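Catechol 1,2 dioxygenase (PDB 2XSU) binds ferric iron and probably catalyses the intradiol cleavage of catechol by O2 to cis,cis-muconate, an early step in aromatic breakdown. Local coordinates at residues Thr136-Gly141 against Val192-Met197; Asn149-Ala154 against Val230-Tyr235; Arg236-Gln241 against Val291-Glu296; Thr265-Thr270 against Phe284-Phe289. The protein carries 1 engineered substitution. All blocks are in the same frame, centred on the assembly; numbering follows the deposited sequence.

Contact 1: residues Thr136-Gly141 against Val192-Met197; sequences TLIIEG and VALTTM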
loop_
_atom_site.group_PDB
_atom_site.type_symbol
_atom_site.label_atom_id
_atom_site.label_comp_id
_atom_site.label_asym_id
_atom_site.label_seq_id
_atom_site.Cartn_x
_atom_site.Cartn_y
_atom_site.Cartn_z
ATOM N N THR A 136 39.716 -3.553 -6.123
ATOM C CA THR A 136 39.514 -4.965 -5.823
ATOM C C THR A 136 39.410 -5.156 -4.299
ATOM O O THR A 136 40.101 -4.492 -3.516
ATOM C CB THR A 136 40.712 -5.782 -6.348
ATOM O OG1 THR A 136 40.722 -5.720 -7.774
ATOM C CG2 THR A 136 40.597 -7.218 -5.945
ATOM N N LEU A 137 38.486 -6.026 -3.876
ATOM C CA LEU A 137 38.301 -6.376 -2.463
ATOM C C LEU A 137 38.318 -7.887 -2.312
ATOM O O LEU A 137 37.613 -8.579 -3.044
ATOM C CB LEU A 137 36.939 -5.852 -1.959
ATOM C CG LEU A 137 36.484 -6.338 -0.583
ATOM C CD1 LEU A 137 37.410 -5.864 0.541
ATOM C CD2 LEU A 137 35.053 -5.832 -0.333
ATOM N N ILE A 138 39.119 -8.379 -1.368
ATOM C CA ILE A 138 39.017 -9.764 -0.904
ATOM C C ILE A 138 38.352 -9.764 0.467
ATOM O O ILE A 138 38.778 -9.018 1.394
ATOM C CB ILE A 138 40.400 -10.428 -0.799
ATOM C CG1 ILE A 138 40.947 -10.648 -2.217
ATOM C CG2 ILE A 138 40.302 -11.734 0.028
ATOM C CD1 ILE A 138 42.402 -11.147 -2.309
ATOM N N ILE A 139 37.303 -10.576 0.596
ATOM C CA ILE A 139 36.647 -10.807 1.872
ATOM C C ILE A 139 36.916 -12.225 2.268
ATOM O O ILE A 139 36.750 -13.145 1.447
ATOM C CB ILE A 139 35.097 -10.685 1.776
ATOM C CG1 ILE A 139 34.715 -9.373 1.099
ATOM C CG2 ILE A 139 34.464 -10.829 3.141
ATOM C CD1 ILE A 139 33.221 -9.300 0.731
ATOM N N GLU A 140 37.328 -12.442 3.509
ATOM C CA GLU A 140 37.443 -13.816 3.997
ATOM C C GLU A 140 37.107 -13.978 5.453
ATOM O O GLU A 140 37.114 -12.999 6.220
ATOM C CB GLU A 140 38.771 -14.469 3.648
ATOM C CG GLU A 140 39.972 -13.962 4.349
ATOM C CD GLU A 140 41.272 -14.460 3.665
ATOM O OE1 GLU A 140 42.286 -13.779 3.759
ATOM O OE2 GLU A 140 41.277 -15.525 3.020
ATOM N N GLY A 141 36.724 -15.197 5.805
ATOM C CA GLY A 141 36.324 -15.480 7.166
ATOM C C GLY A 141 36.204 -16.959 7.426
ATOM O O GLY A 141 36.217 -17.765 6.495
ATOM N N VAL A 192 36.204 -17.541 1.011
ATOM C CA VAL A 192 36.923 -16.416 0.430
ATOM C C VAL A 192 36.121 -15.915 -0.759
ATOM O O VAL A 192 35.746 -16.685 -1.657
ATOM C CB VAL A 192 38.345 -16.833 -0.082
ATOM C CG1 VAL A 192 39.077 -15.651 -0.727
ATOM C CG2 VAL A 192 39.165 -17.448 1.029
ATOM N N ALA A 193 35.843 -14.611 -0.747
ATOM C CA ALA A 193 35.255 -13.951 -1.874
ATOM C C ALA A 193 36.217 -12.926 -2.473
ATOM O O ALA A 193 36.702 -12.027 -1.789
ATOM C CB ALA A 193 33.935 -13.263 -1.472
ATOM N N LEU A 194 36.458 -13.055 -3.768
ATOM C CA LEU A 194 37.184 -12.041 -4.546
ATOM C C LEU A 194 36.162 -11.176 -5.281
ATOM O O LEU A 194 35.352 -11.650 -6.087
ATOM C CB LEU A 194 38.183 -12.716 -5.525
ATOM C CG LEU A 194 38.892 -11.785 -6.533
ATOM C CD1 LEU A 194 39.737 -10.703 -5.851
ATOM C CD2 LEU A 194 39.745 -12.627 -7.521
ATOM N N THR A 195 36.163 -9.879 -4.972
ATOM C CA THR A 195 35.104 -9.007 -5.483
ATOM C C THR A 195 35.616 -7.573 -5.677
ATOM O O THR A 195 36.831 -7.369 -5.887
ATOM C CB THR A 195 33.850 -9.098 -4.540
ATOM O OG1 THR A 195 32.732 -8.465 -5.148
ATOM C CG2 THR A 195 34.120 -8.531 -3.142
ATOM N N THR A 196 34.691 -6.612 -5.646
ATOM C CA THR A 196 35.024 -5.191 -5.761
ATOM C C THR A 196 34.427 -4.433 -4.586
ATOM O O THR A 196 33.486 -4.926 -3.942
ATOM C CB THR A 196 34.544 -4.578 -7.077
ATOM O OG1 THR A 196 33.143 -4.845 -7.282
ATOM C CG2 THR A 196 35.336 -5.175 -8.241
ATOM N N MET A 197 35.025 -3.284 -4.258
ATOM C CA MET A 197 34.547 -2.474 -3.120
ATOM C C MET A 197 33.148 -1.923 -3.380
ATOM O O MET A 197 32.973 -1.201 -4.345
ATOM C CB MET A 197 35.505 -1.292 -2.907
ATOM C CG MET A 197 36.782 -1.611 -2.132
ATOM S SD MET A 197 36.518 -2.124 -0.421
ATOM C CE MET A 197 34.868 -1.391 -0.069
#
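The carboxylate of Glu140 is the one flat side-chain group of this strand pair, and its OE2 meets Val192 CG2 at 3.5 Å. OE1 is held from outside by the salt bridge to Arg278 NH2 and the hydrogen bond from His286 NE2. A chi1 of 70° sets Glu140 CG between the backbone N and the carbonyl carbon, and Glu140 lies side by side with Val192, pointing the same way. On this same face Leu194 CD1 reaches between two neighbours of the other strand, touching Thr136 CG2 at 3.6 Å and Ile138 CG1 at 3.8 Å, while Phe122 touches both Val192 and Leu194. The opposite face carries Leu137, Ile139, Ala193 and Thr195. There the methyl Thr195 CG2 lies 4.0 Å from Leu137 CD2 and equally close to Ile139 CD1, and Thr195 OG1 bonds His160 NE2. Met197, just past the strand, bends back so that SD comes within 4.0 Å of Leu137 CD1 and of CD2. Four backbone hydrogen bonds pair Leu137 with Thr195 and Ile139 with Ala193. They differ in geometry: Leu137 N, 2.9 Å from Thr195 O, stands above that carbonyl plane, 53° out of it, whereas Thr195 N returns a short 2.7 Å bond to Leu137 O. Two-residue steps of paired bonds make this an antiparallel ladder within the mixed beta sheet of the iron-binding intradiol dioxygenase domain, with the side chain of Ile139 about 13 Å from the bound iron.

Contact 2: residues Asn149-Ala154 against Val230-Tyr235; sequences NIIEGA and VSAPGY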
loop_
_atom_site.group_PDB
_atom_site.type_symbol
_atom_site.label_atom_id
_atom_site.label_comp_id
_atom_site.label_asym_id
_atom_site.label_seq_id
_atom_site.Cartn_x
_atom_site.Cartn_y
_atom_site.Cartn_z
ATOM N N ASN A 149 34.651 -23.814 17.264
ATOM C CA ASN A 149 34.796 -25.006 16.428
ATOM C C ASN A 149 34.347 -24.685 15.011
ATOM O O ASN A 149 33.271 -24.108 14.813
ATOM C CB ASN A 149 33.950 -26.159 16.953
ATOM C CG ASN A 149 34.317 -26.564 18.375
ATOM O OD1 ASN A 149 33.459 -26.608 19.254
ATOM N ND2 ASN A 149 35.596 -26.844 18.607
ATOM N N ILE A 150 35.161 -25.067 14.031
ATOM C CA ILE A 150 34.824 -24.792 12.625
ATOM C C ILE A 150 33.584 -25.573 12.137
ATOM O O ILE A 150 33.290 -26.686 12.612
ATOM C CB ILE A 150 36.056 -24.939 11.672
ATOM C CG1 ILE A 150 36.538 -26.393 11.593
ATOM C CG2 ILE A 150 37.203 -24.024 12.119
ATOM C CD1 ILE A 150 35.901 -27.211 10.485
ATOM N N ILE A 151 32.831 -24.948 11.232
ATOM C CA ILE A 151 31.684 -25.564 10.573
ATOM C C ILE A 151 31.987 -25.699 9.079
ATOM O O ILE A 151 32.102 -24.689 8.356
ATOM C CB ILE A 151 30.363 -24.753 10.763
ATOM C CG1 ILE A 151 30.048 -24.594 12.251
ATOM C CG2 ILE A 151 29.204 -25.416 10.038
ATOM C CD1 ILE A 151 28.883 -23.585 12.559
ATOM N N GLU A 152 32.125 -26.946 8.614
ATOM C CA GLU A 152 32.318 -27.239 7.188
ATOM C C GLU A 152 30.964 -27.373 6.483
ATOM O O GLU A 152 30.040 -27.983 7.031
ATOM C CB GLU A 152 33.147 -28.535 6.993
ATOM C CG GLU A 152 33.295 -28.963 5.503
ATOM C CD GLU A 152 34.079 -30.284 5.304
ATOM O OE1 GLU A 152 34.154 -31.089 6.259
ATOM O OE2 GLU A 152 34.617 -30.510 4.183
ATOM N N GLY A 153 30.841 -26.807 5.274
ATOM C CA GLY A 153 29.626 -26.923 4.475
ATOM C C GLY A 153 28.527 -25.922 4.798
ATOM O O GLY A 153 27.416 -26.031 4.284
ATOM N N ALA A 154 28.851 -24.930 5.625
ATOM C CA ALA A 154 27.931 -23.824 5.877
ATOM C C ALA A 154 27.726 -23.035 4.587
ATOM O O ALA A 154 28.679 -22.829 3.822
ATOM C CB ALA A 154 28.469 -22.927 6.976
ATOM N N VAL A 230 23.692 -16.698 6.345
ATOM C CA VAL A 230 24.562 -17.836 6.689
ATOM C C VAL A 230 23.685 -18.919 7.295
ATOM O O VAL A 230 22.916 -18.662 8.204
ATOM C CB VAL A 230 25.733 -17.449 7.625
ATOM C CG1 VAL A 230 26.723 -18.663 7.797
ATOM C CG2 VAL A 230 26.501 -16.209 7.069
ATOM N N SER A 231 23.790 -20.141 6.776
ATOM C CA SER A 231 22.963 -21.243 7.296
ATOM C C SER A 231 23.780 -22.528 7.309
ATOM O O SER A 231 24.712 -22.658 6.522
ATOM C CB SER A 231 21.689 -21.413 6.457
ATOM O OG SER A 231 21.955 -21.707 5.085
ATOM N N ALA A 232 23.407 -23.466 8.192
ATOM C CA ALA A 232 24.073 -24.776 8.269
ATOM C C ALA A 232 23.198 -25.743 9.054
ATOM O O ALA A 232 22.524 -25.327 9.993
ATOM C CB ALA A 232 25.407 -24.651 8.928
ATOM N N PRO A 233 23.216 -27.032 8.687
ATOM C CA PRO A 233 22.411 -27.999 9.459
ATOM C C PRO A 233 22.756 -27.971 10.930
ATOM O O PRO A 233 23.940 -27.988 11.303
ATOM C CB PRO A 233 22.824 -29.352 8.861
ATOM C CG PRO A 233 23.224 -29.034 7.475
ATOM C CD PRO A 233 23.818 -27.638 7.487
ATOM N N GLY A 234 21.722 -27.894 11.760
ATOM C CA GLY A 234 21.896 -27.836 13.206
ATOM C C GLY A 234 22.096 -26.464 13.823
ATOM O O GLY A 234 22.215 -26.341 15.052
ATOM N N TYR A 235 22.179 -25.441 12.974
ATOM C CA TYR A 235 22.396 -24.052 13.428
ATOM C C TYR A 235 21.280 -23.095 13.009
ATOM O O TYR A 235 20.582 -23.316 12.006
ATOM C CB TYR A 235 23.766 -23.535 12.943
ATOM C CG TYR A 235 24.912 -24.317 13.540
ATOM C CD1 TYR A 235 25.507 -23.918 14.743
ATOM C CD2 TYR A 235 25.384 -25.484 12.914
ATOM C CE1 TYR A 235 26.551 -24.658 15.309
ATOM C CE2 TYR A 235 26.418 -26.224 13.476
ATOM C CZ TYR A 235 26.995 -25.806 14.667
ATOM O OH TYR A 235 28.023 -26.533 15.238
#
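Ile151 lays its CD1 methyl over the middle of the Tyr235 ring, a CH-pi contact 3.6 Å from CD1 to the ring centroid and 12° off the normal. All six ring carbons lie at similar distances from that methyl, and the two side chains meet tip to tip. With CG1 of Ile151 anti to the carbonyl carbon (chi1 -58°), the two branches part: CG1 carries the methyl that covers the ring, and CG2 ends 4.0 Å from Ala232 CB. The same Ala232 methyl also meets Ala154 CB at 4.0 Å, which makes a small apolar patch of Ile151, Ala154 and Ala232 beside the ring. Next to it Ala154 CA approaches Ser231 O at 3.5 Å in a CA-H...O contact. No hydrogen bond joins the two segments. The ring is presented by a type II beta turn from Ala232 to Tyr235, closed by Tyr235 N to Ala232 O (3.0 Å), with Gly234 at its third position in a positive-phi conformation. Gly153 likewise has positive phi as the loop bends into Ala154. Thr185 OG1 ties the loop down by bonding Ile151 O and Ala154 N. The loop links strand 136-145 to strand 155-159, and Ser231 pairs by its backbone with Lys155. The turn links strand 221-231 to strand 238-244, and Leu293 of strand 284-293 touches Ile151, Val230 and Tyr235, filling in between the two connections.

Contact 3: residues Arg236-Gln241 against Val291-Glu296; sequences RKLTTQ and VELVKE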
loop_
_atom_site.group_PDB
_atom_site.type_symbol
_atom_site.label_atom_id
_atom_site.label_comp_id
_atom_site.label_asym_id
_atom_site.label_seq_id
_atom_site.Cartn_x
_atom_site.Cartn_y
_atom_site.Cartn_z
ATOM N N ARG A 236 21.125 -22.028 13.802
ATOM C CA ARG A 236 20.143 -20.989 13.518
ATOM C C ARG A 236 20.598 -20.163 12.304
ATOM O O ARG A 236 21.723 -19.673 12.301
ATOM C CB ARG A 236 20.000 -20.067 14.727
ATOM C CG ARG A 236 19.675 -20.780 16.046
ATOM C CD ARG A 236 19.388 -19.748 17.138
ATOM N NE ARG A 236 18.039 -19.175 17.055
ATOM C CZ ARG A 236 17.750 -17.896 17.322
ATOM N NH1 ARG A 236 18.720 -17.033 17.600
ATOM N NH2 ARG A 236 16.498 -17.468 17.269
ATOM N N LYS A 237 19.719 -19.992 11.324
ATOM C CA LYS A 237 20.030 -19.154 10.140
ATOM C C LYS A 237 20.239 -17.700 10.562
ATOM O O LYS A 237 19.516 -17.168 11.430
ATOM C CB LYS A 237 18.917 -19.223 9.107
ATOM C CG LYS A 237 19.276 -18.528 7.790
ATOM C CD LYS A 237 18.251 -18.847 6.719
ATOM C CE LYS A 237 18.683 -18.303 5.344
ATOM N NZ LYS A 237 17.853 -18.910 4.249
ATOM N N LEU A 238 21.223 -17.073 9.927
ATOM C CA LEU A 238 21.611 -15.712 10.257
ATOM C C LEU A 238 21.425 -14.797 9.068
ATOM O O LEU A 238 21.877 -15.108 7.972
ATOM C CB LEU A 238 23.066 -15.664 10.708
ATOM C CG LEU A 238 23.710 -14.277 10.940
ATOM C CD1 LEU A 238 23.032 -13.544 12.101
ATOM C CD2 LEU A 238 25.198 -14.384 11.197
ATOM N N THR A 239 20.762 -13.661 9.312
ATOM C CA THR A 239 20.677 -12.572 8.334
ATOM C C THR A 239 21.519 -11.435 8.887
ATOM O O THR A 239 21.259 -10.937 9.982
ATOM C CB THR A 239 19.226 -12.084 8.134
ATOM O OG1 THR A 239 18.413 -13.169 7.650
ATOM C CG2 THR A 239 19.175 -10.884 7.119
ATOM N N THR A 240 22.567 -11.040 8.161
ATOM C CA THR A 240 23.457 -9.987 8.685
ATOM C C THR A 240 24.125 -9.188 7.561
ATOM O O THR A 240 23.743 -9.320 6.400
ATOM C CB THR A 240 24.485 -10.579 9.699
ATOM O OG1 THR A 240 25.101 -9.515 10.454
ATOM C CG2 THR A 240 25.519 -11.411 8.979
ATOM N N GLN A 241 25.033 -8.281 7.938
ATOM C CA GLN A 241 25.882 -7.568 6.980
ATOM C C GLN A 241 27.172 -7.153 7.673
ATOM O O GLN A 241 27.279 -7.252 8.886
ATOM C CB GLN A 241 25.202 -6.319 6.448
ATOM C CG GLN A 241 25.119 -5.177 7.407
ATOM C CD GLN A 241 24.353 -3.997 6.836
ATOM O OE1 GLN A 241 23.702 -4.102 5.778
ATOM N NE2 GLN A 241 24.418 -2.872 7.542
ATOM N N VAL A 291 32.187 -15.416 11.141
ATOM C CA VAL A 291 30.798 -15.589 11.520
ATOM C C VAL A 291 30.687 -16.674 12.577
ATOM O O VAL A 291 31.223 -17.770 12.407
ATOM C CB VAL A 291 29.923 -15.966 10.317
ATOM C CG1 VAL A 291 28.495 -16.237 10.763
ATOM C CG2 VAL A 291 29.918 -14.834 9.280
ATOM N N GLU A 292 29.979 -16.358 13.650
ATOM C CA GLU A 292 29.677 -17.334 14.698
ATOM C C GLU A 292 28.182 -17.636 14.698
ATOM O O GLU A 292 27.338 -16.730 14.842
ATOM C CB GLU A 292 30.127 -16.765 16.047
ATOM C CG GLU A 292 29.784 -17.573 17.272
ATOM C CD GLU A 292 30.283 -16.886 18.548
ATOM O OE1 GLU A 292 31.515 -16.855 18.769
ATOM O OE2 GLU A 292 29.442 -16.345 19.306
ATOM N N LEU A 293 27.856 -18.912 14.532
ATOM C CA LEU A 293 26.474 -19.383 14.521
ATOM C C LEU A 293 26.091 -20.031 15.854
ATOM O O LEU A 293 26.933 -20.663 16.521
ATOM C CB LEU A 293 26.251 -20.392 13.379
ATOM C CG LEU A 293 26.486 -19.901 11.954
ATOM C CD1 LEU A 293 26.283 -21.065 10.968
ATOM C CD2 LEU A 293 25.533 -18.756 11.638
ATOM N N VAL A 294 24.828 -19.862 16.221
ATOM C CA VAL A 294 24.275 -20.423 17.464
ATOM C C VAL A 294 23.614 -21.767 17.134
ATOM O O VAL A 294 22.934 -21.901 16.121
ATOM C CB VAL A 294 23.260 -19.434 18.101
ATOM C CG1 VAL A 294 22.606 -20.021 19.363
ATOM C CG2 VAL A 294 23.943 -18.088 18.428
ATOM N N LYS A 295 23.817 -22.776 17.988
ATOM C CA LYS A 295 23.172 -24.073 17.747
ATOM C C LYS A 295 21.649 -23.983 17.884
ATOM O O LYS A 295 21.116 -23.252 18.748
ATOM C CB LYS A 295 23.746 -25.189 18.654
ATOM C CG LYS A 295 23.604 -24.952 20.155
ATOM C CD LYS A 295 23.496 -26.279 20.950
ATOM C CE LYS A 295 23.373 -26.059 22.483
ATOM N NZ LYS A 295 22.496 -24.910 22.907
ATOM N N GLU A 296 20.947 -24.700 17.015
ATOM C CA GLU A 296 19.490 -24.759 17.071
ATOM C C GLU A 296 19.104 -25.561 18.303
ATOM O O GLU A 296 19.533 -26.702 18.457
ATOM C CB GLU A 296 18.916 -25.459 15.845
ATOM C CG GLU A 296 18.785 -24.594 14.605
ATOM C CD GLU A 296 18.321 -25.385 13.373
ATOM O OE1 GLU A 296 18.483 -26.634 13.360
ATOM O OE2 GLU A 296 17.802 -24.752 12.418
HETATM O O HOH W 1 23.135 -18.336 14.412
HETATM O O HOH W 2 17.547 -21.885 11.331
#
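Leu238 and Val291 pack in the mixed beta sheet of the intradiol dioxygenase domain, where strands 238-244 and 284-293 are not paired with each other but meet through side chains; the backbones of the two segments share a single direct hydrogen bond. On the tight, buried part Leu238 CD2 touches Val291 CG1 at 3.8 Å, the two side chains crossing obliquely. Leu238 CB meets Leu293 CD2 at 4.1 Å. Strand 221-231 lies alongside, with Val230 pairing to Leu238 by backbone bonds. Toward the solvent side the segments hold on by polar groups and waters. Arg236 N gives a straight bond to Val294 O (2.9 Å, 174° at the hydrogen). The Arg236 aliphatic stem runs beside Val294, pointing the same way, with CD 3.9 Å from Val294 CG1. A bend at chi3 then turns the chain, and the guanidinium is taken by outside partners: NH2 makes a salt bridge to Asp94 and a hydrogen bond to Pro301 O. Glu296, exposed, brings its CG to 3.6 Å from Arg236 N. One water accepts from Lys237 N and lies 3.1 Å from Glu296 OE2. A second water links the backbones next to the direct bond, donating to Arg236 O and accepting from Val294 N, 2.9 Å from either one.

Contact 4: residues Thr265-Thr270 against Phe284-Phe289; sequences TATDVT and FKHITF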
loop_
_atom_site.group_PDB
_atom_site.type_symbol
_atom_site.label_atom_id
_atom_site.label_comp_id
_atom_site.label_asym_id
_atom_site.label_seq_id
_atom_site.Cartn_x
_atom_site.Cartn_y
_atom_site.Cartn_z
ATOM N N THR A 265 36.948 -3.049 9.095
ATOM C CA THR A 265 37.966 -2.150 8.554
ATOM C C THR A 265 38.584 -2.771 7.303
ATOM O O THR A 265 39.029 -3.936 7.323
ATOM C CB THR A 265 39.047 -1.886 9.627
ATOM O OG1 THR A 265 38.437 -1.228 10.750
ATOM C CG2 THR A 265 40.144 -0.991 9.082
ATOM N N ALA A 266 38.591 -2.013 6.219
ATOM C CA ALA A 266 39.205 -2.468 4.952
ATOM C C ALA A 266 40.686 -2.154 5.049
ATOM O O ALA A 266 41.071 -0.975 5.117
ATOM C CB ALA A 266 38.581 -1.743 3.789
ATOM N N THR A 267 41.517 -3.186 5.070
ATOM C CA THR A 267 42.950 -2.982 5.094
ATOM C C THR A 267 43.503 -2.884 3.669
ATOM O O THR A 267 42.903 -3.398 2.714
ATOM C CB THR A 267 43.632 -4.069 5.901
ATOM O OG1 THR A 267 43.563 -5.302 5.189
ATOM C CG2 THR A 267 42.948 -4.239 7.254
ATOM N N ASP A 268 44.636 -2.185 3.510
ATOM C CA ASP A 268 45.234 -1.997 2.187
ATOM C C ASP A 268 46.403 -2.957 2.055
ATOM O O ASP A 268 47.238 -3.038 2.960
ATOM C CB ASP A 268 45.742 -0.560 2.020
ATOM C CG ASP A 268 44.656 0.401 1.557
ATOM O OD1 ASP A 268 44.332 0.402 0.342
ATOM O OD2 ASP A 268 44.176 1.203 2.394
ATOM N N VAL A 269 46.439 -3.700 0.959
ATOM C CA VAL A 269 47.546 -4.627 0.691
ATOM C C VAL A 269 48.293 -4.109 -0.522
ATOM O O VAL A 269 47.784 -4.127 -1.621
ATOM C CB VAL A 269 47.061 -6.090 0.498
ATOM C CG1 VAL A 269 48.274 -7.036 0.318
ATOM C CG2 VAL A 269 46.222 -6.556 1.691
ATOM N N THR A 270 49.516 -3.615 -0.292
ATOM C CA THR A 270 50.380 -3.078 -1.349
ATOM C C THR A 270 51.628 -3.954 -1.549
ATOM O O THR A 270 52.350 -3.791 -2.534
ATOM C CB THR A 270 50.829 -1.634 -1.004
ATOM O OG1 THR A 270 51.362 -1.602 0.325
ATOM C CG2 THR A 270 49.636 -0.668 -1.092
ATOM N N PHE A 284 45.187 -4.171 -3.343
ATOM C CA PHE A 284 43.770 -4.448 -3.123
ATOM C C PHE A 284 43.400 -4.153 -1.678
ATOM O O PHE A 284 44.260 -3.908 -0.816
ATOM C CB PHE A 284 43.419 -5.914 -3.507
ATOM C CG PHE A 284 44.195 -6.962 -2.742
ATOM C CD1 PHE A 284 43.630 -7.605 -1.649
ATOM C CD2 PHE A 284 45.503 -7.307 -3.115
ATOM C CE1 PHE A 284 44.305 -8.551 -0.927
ATOM C CE2 PHE A 284 46.207 -8.287 -2.394
ATOM C CZ PHE A 284 45.612 -8.903 -1.299
ATOM N N LYS A 285 42.096 -4.180 -1.412
ATOM C CA LYS A 285 41.584 -4.037 -0.070
ATOM C C LYS A 285 41.238 -5.398 0.454
ATOM O O LYS A 285 40.837 -6.283 -0.333
ATOM C CB LYS A 285 40.333 -3.152 -0.076
ATOM C CG LYS A 285 40.572 -1.744 -0.633
ATOM C CD LYS A 285 41.153 -0.817 0.393
ATOM C CE LYS A 285 40.980 0.612 -0.074
ATOM N NZ LYS A 285 41.920 0.937 -1.189
ATOM N N HIS A 286 41.397 -5.560 1.758
ATOM C CA HIS A 286 41.105 -6.824 2.424
ATOM C C HIS A 286 40.231 -6.666 3.669
ATOM O O HIS A 286 40.531 -5.865 4.561
ATOM C CB HIS A 286 42.411 -7.544 2.795
ATOM C CG HIS A 286 42.196 -8.905 3.366
ATOM N ND1 HIS A 286 41.857 -9.115 4.683
ATOM C CD2 HIS A 286 42.272 -10.134 2.793
ATOM C CE1 HIS A 286 41.732 -10.414 4.904
ATOM N NE2 HIS A 286 42.001 -11.054 3.776
ATOM N N ILE A 287 39.158 -7.458 3.742
ATOM C CA ILE A 287 38.280 -7.465 4.917
ATOM C C ILE A 287 38.176 -8.869 5.476
ATOM O O ILE A 287 37.979 -9.839 4.717
ATOM C CB ILE A 287 36.882 -6.906 4.560
ATOM C CG1 ILE A 287 37.005 -5.393 4.358
ATOM C CG2 ILE A 287 35.847 -7.271 5.653
ATOM C CD1 ILE A 287 35.763 -4.724 3.835
ATOM N N THR A 288 38.360 -8.983 6.797
ATOM C CA THR A 288 38.069 -10.202 7.527
ATOM C C THR A 288 36.694 -10.077 8.158
ATOM O O THR A 288 36.424 -9.115 8.906
ATOM C CB THR A 288 39.133 -10.487 8.642
ATOM O OG1 THR A 288 40.430 -10.606 8.035
ATOM C CG2 THR A 288 38.819 -11.788 9.417
ATOM N N PHE A 289 35.824 -11.035 7.854
ATOM C CA PHE A 289 34.541 -11.115 8.518
ATOM C C PHE A 289 34.237 -12.576 8.910
ATOM O O PHE A 289 33.771 -13.391 8.082
ATOM C CB PHE A 289 33.451 -10.508 7.622
ATOM C CG PHE A 289 32.100 -10.390 8.300
ATOM C CD1 PHE A 289 31.905 -9.471 9.331
ATOM C CD2 PHE A 289 31.020 -11.183 7.874
ATOM C CE1 PHE A 289 30.639 -9.348 9.954
ATOM C CE2 PHE A 289 29.762 -11.080 8.497
ATOM C CZ PHE A 289 29.580 -10.160 9.537
HETATM O O HOH W 3 39.327 -6.512 8.158
HETATM O O HOH W 4 45.227 -0.997 -1.660
#
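Thr265 rests its carbonyl O against Ile287 CG1, and a water that donates to Thr265 O and accepts from Thr288 N joins it to the other strand. Ala266 follows with its CB 4.0 Å from Ile287 CG1. Thr267 then grips His286 O twice. Thr267 N binds His286 O at 2.9 Å and Thr267 OG1 binds it at 3.1 Å, from opposite faces of the carbonyl plane. The hydroxyl gets there because OG1 lies between the backbone N and the carbonyl carbon (chi1 70°). The return bond, His286 N to Thr267 O, measures 2.8 Å. Asp268 turns to the other face of the pair, where OD1 makes a salt bridge of 2.9 Å with Lys285 NZ; the ammonium meets OD1 on its syn side, 23° out of the carboxylate plane. Lys285 bends at chi2 and chi4 to reach it, and NZ has a second carboxylate partner in Asp135, so the ammonium bridges two acids. A water also donates to Asp268 OD1. Val269 closes the strand with both backbone bonds to Phe284 and lays its side chain over one face of that ring. Val269 CB stands 3.8 Å from the centroid of the Phe284 ring, 18° off the normal and offset toward the rim, and Val269 CG1 touches Phe284 CZ at 3.6 Å. Ile275 of helix 272-277 also packs on Phe284. This antiparallel pair, connected through that short helix, belongs to the mixed sheet of the intradiol dioxygenase domain; Ile287 touches Phe242 and Ile244, its side chain about 9 Å from that of the iron ligand His225.

In the fold
From the N terminus, contact 1 opens at 136-141 and closes at 192-197, a loop made of strand and coil without helix. Contact 2 starts inside that loop at 149-154 and ends beyond it at 230-235, so these two cross. Contact 3 follows directly at 236-241 and closes at 291-296; contact 4, 265-270 with 284-289, is nested inside it. Strand 284-293 serves both of the last two and, being parallel neighbour to strand 136-145, couples contact 4 to contact 1. Contacts 2 and 3 touch through Gly234 O and Glu296 N. Contacts 1 and 4 are strand pairings of the mixed sheet, whereas contact 2 joins two of its connections and contact 3 two unpaired strands.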